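Side-chain contacts in neural-cadherin (PDB 3UBF), which mediates calcium-dependent, preferentially homophilic adhesion between cells, here represented by three successive extracellular cadherin domains: residues Phe24-Glu29 against Val44-Asn49; Glu61-Glu66 against Ile94-Val99. All blocks are in the same frame, centred on the assembly; numbering follows the deposited sequence.

Contact 1 (Phe24-Glu29 against Val44-Asn49); sequences FQLEKE and VTVETN
Leu26 and Asn49 bring the two backbones closest, with CA atoms 8.1 Å apart, where the chain leaves strand 22-25 on one side and turns after strand 44-46 on the other. Strand 51-54 runs between these two outer strands and is antiparallel to both, so no backbone ladder joins them; the link is a side-chain amide on a backbone carbonyl and one apolar touch. The amide of Gln25 makes the main polar link. Its CG stands anti to the backbone N (chi1 178°), and a bend at chi2 turns the amide along the chain toward the loop. There NE2 serves two carbonyl oxygens at once. The bond across the contact, from NE2 to Asn49 O, is 2.7 Å long but clearly bent, with an N-H...O angle of 137° and the oxygen tilted from the amide plane. The second, from NE2 to Leu26 O, is longer at 3.0 Å yet much straighter, and its acceptor lies in the plane of the amide. Together the two bonds fix the rotation of the Gln25 amide and tie both backbones to one nitrogen. The side chain of Asn49 faces another task: OD1 accepts from the backbone N of Ala51, which steadies the turn that presents the Asn49 carbonyl. Beneath this exposed polar bridge the apolar link is loose, a single methyl-to-methyl approach of 4.4 Å between Leu26 CD1 and Val46 CG1. Leu26 is buried and Val46 partly so, and both pack further on the sandwich interior. Leu26 lies on Val52 of the intervening strand and on Val73 and Val92 of the facing sheet, Val46 rests on Phe71, and Phe35 of strand 34-37 touches both.

Contact 2 (Glu61-Glu66 against Ile94-Val99); sequences EELGPE and ILVKDV. With ZN (zinc ion), chain B; CA (calcium ion), chain T.
Glu61 and Asp98 meet through zinc, which draws two acidic side chains together. Glu61 OE2 and Asp98 OD2 come within 2.9 Å of each other without a hydrogen bond, their negative charges probably offset by the metal. Glu61 divides its carboxylate: OE2 binds the zinc ion at 1.9 Å, while OE1 binds the calcium ion at 2.3 Å. Bent at chi2 (72°), its chain brings this bridging group back to the cluster. Asp98 grips zinc unevenly with both oxygens, OD2 at 2.0 Å and OD1 at 2.6 Å. The carboxylate planes stand 85° apart, and the two side chains cross at about a right angle. Asp136 also binds this zinc, and Glu13 and Asp138 also bind the calcium.

Farther from the metals, along strand 88-97, lies a compact apolar patch, where Leu63 CD1 fits against Val96, 3.7 Å from its CB and nearly as close to CG2. These two side chains also cross at about a right angle; Ile69 packs on both, and Trp43 adds to the cover of Leu63. Toward Glu66 the contact opens out: the CD1 methyl of Leu95 comes no closer than 4.4 Å to the backbone O of the exposed Glu66.

The arrangement is that of a cadherin interdomain calcium site, in which the glutamate of an Asp-x-Glu motif meets the first aspartate of the Asp-x-Asn-Asp linker. Such junctions usually hold three calcium ions, and the zinc here probably occupies one of those positions.

Followed from the N terminus, the chain closes contact 1 before it opens contact 2; the two neither nest nor cross. Contact 1 closes a loop that carries strand 34-37, joining the outer strands of the three-stranded sheet. Contact 2 closes a longer excursion through strands 68-76 and 88-97 of the other sheet, ending at the exit from the first domain. Their centres lie about 21 Å apart, yet the segments meet in the core, where Phe24 CE2 packs on Ile94 CD1 at 3.6 Å. Val44 also reaches Ile94. The shared interior thus connects the lateral edges of one sheet with the metal-bound domain junction.

Contact 1 (Phe24-Glu29 against Val44-Asn49)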
loop_
_atom_site.group_PDB
_atom_site.type_symbol
_atom_site.label_atom_id
_atom_site.label_comp_id
_atom_site.label_asym_id
_atom_site.label_seq_id
_atom_site.Cartn_x
_atom_site.Cartn_y
_atom_site.Cartn_z
ATOM N N PHE A 24 6.271 -5.277 32.898
ATOM C CA PHE A 24 7.072 -4.379 33.688
ATOM C C PHE A 24 6.815 -4.616 35.162
ATOM O O PHE A 24 5.805 -5.224 35.554
ATOM C CB PHE A 24 6.840 -2.904 33.290
ATOM C CG PHE A 24 5.462 -2.391 33.603
ATOM C CD1 PHE A 24 5.240 -1.606 34.735
ATOM C CD2 PHE A 24 4.380 -2.690 32.768
ATOM C CE1 PHE A 24 3.952 -1.121 35.031
ATOM C CE2 PHE A 24 3.099 -2.225 33.057
ATOM C CZ PHE A 24 2.883 -1.433 34.187
ATOM N N GLN A 25 7.772 -4.139 35.948
ATOM C CA GLN A 25 7.771 -4.222 37.387
ATOM C C GLN A 25 7.262 -2.891 37.960
ATOM O O GLN A 25 7.839 -1.833 37.698
ATOM C CB GLN A 25 9.209 -4.503 37.845
ATOM C CG GLN A 25 9.427 -4.570 39.345
ATOM C CD GLN A 25 8.696 -5.718 39.958
ATOM O OE1 GLN A 25 9.085 -6.875 39.776
ATOM N NE2 GLN A 25 7.610 -5.421 40.676
ATOM N N LEU A 26 6.172 -2.945 38.717
ATOM C CA LEU A 26 5.735 -1.808 39.510
ATOM C C LEU A 26 6.718 -1.594 40.666
ATOM O O LEU A 26 7.145 -2.557 41.317
ATOM C CB LEU A 26 4.341 -2.045 40.060
ATOM C CG LEU A 26 3.196 -1.819 39.078
ATOM C CD1 LEU A 26 1.914 -2.430 39.614
ATOM C CD2 LEU A 26 3.024 -0.327 38.805
ATOM N N GLU A 27 7.083 -0.334 40.905
ATOM C CA GLU A 27 8.071 -0.013 41.926
ATOM C C GLU A 27 7.430 0.023 43.297
ATOM O O GLU A 27 6.238 0.322 43.443
ATOM C CB GLU A 27 8.744 1.328 41.656
ATOM C CG GLU A 27 9.135 1.580 40.210
ATOM C CD GLU A 27 8.065 2.343 39.465
ATOM O OE1 GLU A 27 6.884 1.936 39.539
ATOM O OE2 GLU A 27 8.410 3.351 38.810
ATOM N N LYS A 28 8.241 -0.271 44.303
ATOM C CA LYS A 28 7.796 -0.222 45.680
ATOM C C LYS A 28 8.569 0.850 46.453
ATOM O O LYS A 28 9.769 1.031 46.233
ATOM C CB LYS A 28 7.970 -1.596 46.318
ATOM C CG LYS A 28 9.371 -2.145 46.236
ATOM C CD LYS A 28 9.391 -3.615 46.590
ATOM C CE LYS A 28 10.782 -4.177 46.415
ATOM N NZ LYS A 28 10.888 -5.552 46.979
ATOM N N GLU A 29 7.882 1.561 47.344
ATOM C CA GLU A 29 8.543 2.550 48.201
ATOM C C GLU A 29 9.256 1.903 49.376
ATOM O O GLU A 29 10.191 2.480 49.940
ATOM C CB GLU A 29 7.575 3.636 48.679
ATOM C CG GLU A 29 7.734 4.971 47.924
ATOM C CD GLU A 29 8.832 5.893 48.508
ATOM O OE1 GLU A 29 9.142 5.812 49.725
ATOM O OE2 GLU A 29 9.379 6.732 47.752
ATOM N N VAL A 44 -4.446 -7.422 31.888
ATOM C CA VAL A 44 -3.314 -7.561 32.794
ATOM C C VAL A 44 -3.719 -8.174 34.118
ATOM O O VAL A 44 -4.804 -7.891 34.624
ATOM C CB VAL A 44 -2.590 -6.195 33.080
ATOM C CG1 VAL A 44 -1.839 -5.678 31.850
ATOM C CG2 VAL A 44 -3.561 -5.147 33.604
ATOM N N THR A 45 -2.855 -9.036 34.655
ATOM C CA THR A 45 -2.903 -9.418 36.067
ATOM C C THR A 45 -1.730 -8.731 36.734
ATOM O O THR A 45 -0.758 -8.362 36.069
ATOM C CB THR A 45 -2.755 -10.941 36.298
ATOM O OG1 THR A 45 -1.532 -11.405 35.715
ATOM C CG2 THR A 45 -3.916 -11.706 35.703
ATOM N N VAL A 46 -1.824 -8.549 38.047
ATOM C CA VAL A 46 -0.724 -7.974 38.819
ATOM C C VAL A 46 -0.285 -8.992 39.842
ATOM O O VAL A 46 -1.100 -9.470 40.624
ATOM C CB VAL A 46 -1.133 -6.664 39.507
ATOM C CG1 VAL A 46 -0.108 -6.269 40.544
ATOM C CG2 VAL A 46 -1.280 -5.561 38.477
ATOM N N GLU A 47 0.997 -9.340 39.820
ATOM C CA GLU A 47 1.540 -10.284 40.793
ATOM C C GLU A 47 1.685 -9.628 42.157
ATOM O O GLU A 47 1.656 -8.407 42.279
ATOM C CB GLU A 47 2.892 -10.842 40.336
ATOM C CG GLU A 47 2.836 -11.743 39.106
ATOM C CD GLU A 47 2.209 -13.108 39.369
ATOM O OE1 GLU A 47 1.140 -13.379 38.775
ATOM O OE2 GLU A 47 2.776 -13.913 40.161
ATOM N N THR A 48 1.840 -10.460 43.178
ATOM C CA THR A 48 2.115 -10.013 44.536
ATOM C C THR A 48 3.337 -9.097 44.609
ATOM O O THR A 48 3.339 -8.119 45.356
ATOM C CB THR A 48 2.307 -11.229 45.444
ATOM O OG1 THR A 48 1.082 -11.964 45.485
ATOM C CG2 THR A 48 2.701 -10.821 46.858
ATOM N N ASN A 49 4.362 -9.406 43.822
ATOM C CA ASN A 49 5.600 -8.619 43.808
ATOM C C ASN A 49 5.539 -7.345 42.944
ATOM O O ASN A 49 6.546 -6.656 42.782
ATOM C CB ASN A 49 6.783 -9.494 43.371
ATOM C CG ASN A 49 6.702 -9.910 41.894
ATOM O OD1 ASN A 49 5.830 -9.450 41.139
ATOM N ND2 ASN A 49 7.621 -10.780 41.476
#

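Contact 2 (Glu61-Glu66 against Ile94-Val99)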
loop_
_atom_site.group_PDB
_atom_site.type_symbol
_atom_site.label_atom_id
_atom_site.label_comp_id
_atom_site.label_asym_id
_atom_site.label_seq_id
_atom_site.Cartn_x
_atom_site.Cartn_y
_atom_site.Cartn_z
ATOM N N GLU A 61 -7.045 -2.715 18.961
ATOM C CA GLU A 61 -8.366 -2.458 18.395
ATOM C C GLU A 61 -9.467 -2.743 19.406
ATOM O O GLU A 61 -10.523 -2.110 19.367
ATOM C CB GLU A 61 -8.587 -3.300 17.130
ATOM C CG GLU A 61 -7.807 -2.835 15.897
ATOM C CD GLU A 61 -6.306 -3.107 15.968
ATOM O OE1 GLU A 61 -5.805 -3.690 16.955
ATOM O OE2 GLU A 61 -5.605 -2.737 15.018
ATOM N N GLU A 62 -9.209 -3.691 20.308
ATOM C CA GLU A 62 -10.178 -4.079 21.332
ATOM C C GLU A 62 -10.193 -3.173 22.575
ATOM O O GLU A 62 -11.105 -3.277 23.405
ATOM C CB GLU A 62 -10.018 -5.560 21.708
ATOM C CG GLU A 62 -10.717 -6.490 20.711
ATOM C CD GLU A 62 -10.477 -7.979 20.962
ATOM O OE1 GLU A 62 -10.304 -8.401 22.137
ATOM O OE2 GLU A 62 -10.485 -8.736 19.963
ATOM N N LEU A 63 -9.197 -2.291 22.695
ATOM C CA LEU A 63 -9.138 -1.313 23.788
ATOM C C LEU A 63 -10.127 -0.174 23.545
ATOM O O LEU A 63 -10.511 0.096 22.391
ATOM C CB LEU A 63 -7.725 -0.735 23.930
ATOM C CG LEU A 63 -6.556 -1.707 24.117
ATOM C CD1 LEU A 63 -5.255 -0.962 24.208
ATOM C CD2 LEU A 63 -6.755 -2.554 25.350
ATOM N N GLY A 64 -10.527 0.502 24.624
ATOM C CA GLY A 64 -11.390 1.685 24.515
ATOM C C GLY A 64 -10.706 2.763 23.687
ATOM O O GLY A 64 -9.516 2.642 23.382
ATOM N N PRO A 65 -11.440 3.836 23.331
ATOM C CA PRO A 65 -10.883 4.888 22.464
ATOM C C PRO A 65 -9.697 5.597 23.114
ATOM O O PRO A 65 -8.989 6.374 22.466
ATOM C CB PRO A 65 -12.055 5.857 22.283
ATOM C CG PRO A 65 -12.918 5.646 23.482
ATOM C CD PRO A 65 -12.777 4.188 23.846
ATOM N N GLU A 66 -9.490 5.312 24.394
ATOM C CA GLU A 66 -8.372 5.847 25.147
ATOM C C GLU A 66 -7.072 5.157 24.726
ATOM O O GLU A 66 -6.000 5.776 24.723
ATOM C CB GLU A 66 -8.641 5.641 26.640
ATOM C CG GLU A 66 -7.877 6.586 27.568
ATOM C CD GLU A 66 -8.314 8.038 27.427
ATOM O OE1 GLU A 66 -9.426 8.283 26.908
ATOM O OE2 GLU A 66 -7.541 8.933 27.839
ATOM N N ILE A 94 -1.103 2.138 31.010
ATOM C CA ILE A 94 -0.207 1.664 29.974
ATOM C C ILE A 94 -0.749 2.185 28.659
ATOM O O ILE A 94 -1.776 1.712 28.184
ATOM C CB ILE A 94 -0.161 0.123 29.906
ATOM C CG1 ILE A 94 0.317 -0.481 31.232
ATOM C CG2 ILE A 94 0.724 -0.346 28.739
ATOM C CD1 ILE A 94 -0.037 -1.961 31.385
ATOM N N LEU A 95 -0.079 3.169 28.076
ATOM C CA LEU A 95 -0.419 3.594 26.726
ATOM C C LEU A 95 0.059 2.524 25.751
ATOM O O LEU A 95 1.250 2.231 25.715
ATOM C CB LEU A 95 0.227 4.938 26.399
ATOM C CG LEU A 95 -0.163 5.499 25.024
ATOM C CD1 LEU A 95 -1.652 5.867 24.960
ATOM C CD2 LEU A 95 0.724 6.684 24.627
ATOM N N VAL A 96 -0.867 1.936 24.986
ATOM C CA VAL A 96 -0.555 0.870 24.020
ATOM C C VAL A 96 -0.441 1.443 22.610
ATOM O O VAL A 96 -1.333 2.141 22.121
ATOM C CB VAL A 96 -1.616 -0.261 24.040
ATOM C CG1 VAL A 96 -1.314 -1.352 22.988
ATOM C CG2 VAL A 96 -1.726 -0.873 25.433
ATOM N N LYS A 97 0.680 1.151 21.970
ATOM C CA LYS A 97 0.943 1.606 20.618
ATOM C C LYS A 97 0.706 0.475 19.623
ATOM O O LYS A 97 1.263 -0.617 19.759
ATOM C CB LYS A 97 2.368 2.157 20.505
ATOM C CG LYS A 97 2.474 3.678 20.294
ATOM C CD LYS A 97 1.603 4.513 21.250
ATOM C CE LYS A 97 1.728 6.027 20.969
ATOM N NZ LYS A 97 1.438 6.436 19.541
ATOM N N ASP A 98 -0.153 0.738 18.645
ATOM C CA ASP A 98 -0.391 -0.188 17.553
ATOM C C ASP A 98 0.652 0.105 16.476
ATOM O O ASP A 98 0.483 1.033 15.675
ATOM C CB ASP A 98 -1.805 0.027 17.014
ATOM C CG ASP A 98 -2.279 -1.105 16.145
ATOM O OD1 ASP A 98 -1.525 -2.084 15.966
ATOM O OD2 ASP A 98 -3.417 -1.016 15.630
ATOM N N VAL A 99 1.745 -0.654 16.463
ATOM C CA VAL A 99 2.877 -0.318 15.571
ATOM C C VAL A 99 2.654 -0.781 14.117
ATOM O O VAL A 99 3.437 -0.444 13.222
ATOM C CB VAL A 99 4.263 -0.779 16.145
HETATM ZN ZN ZN B . -3.709 -2.846 14.839
HETATM CA CA CA T . -4.475 -5.489 16.592
HETATM O O HOH W 1 -2.908 -4.161 15.136
HETATM O O HOH W 2 -3.589 -7.544 17.020
#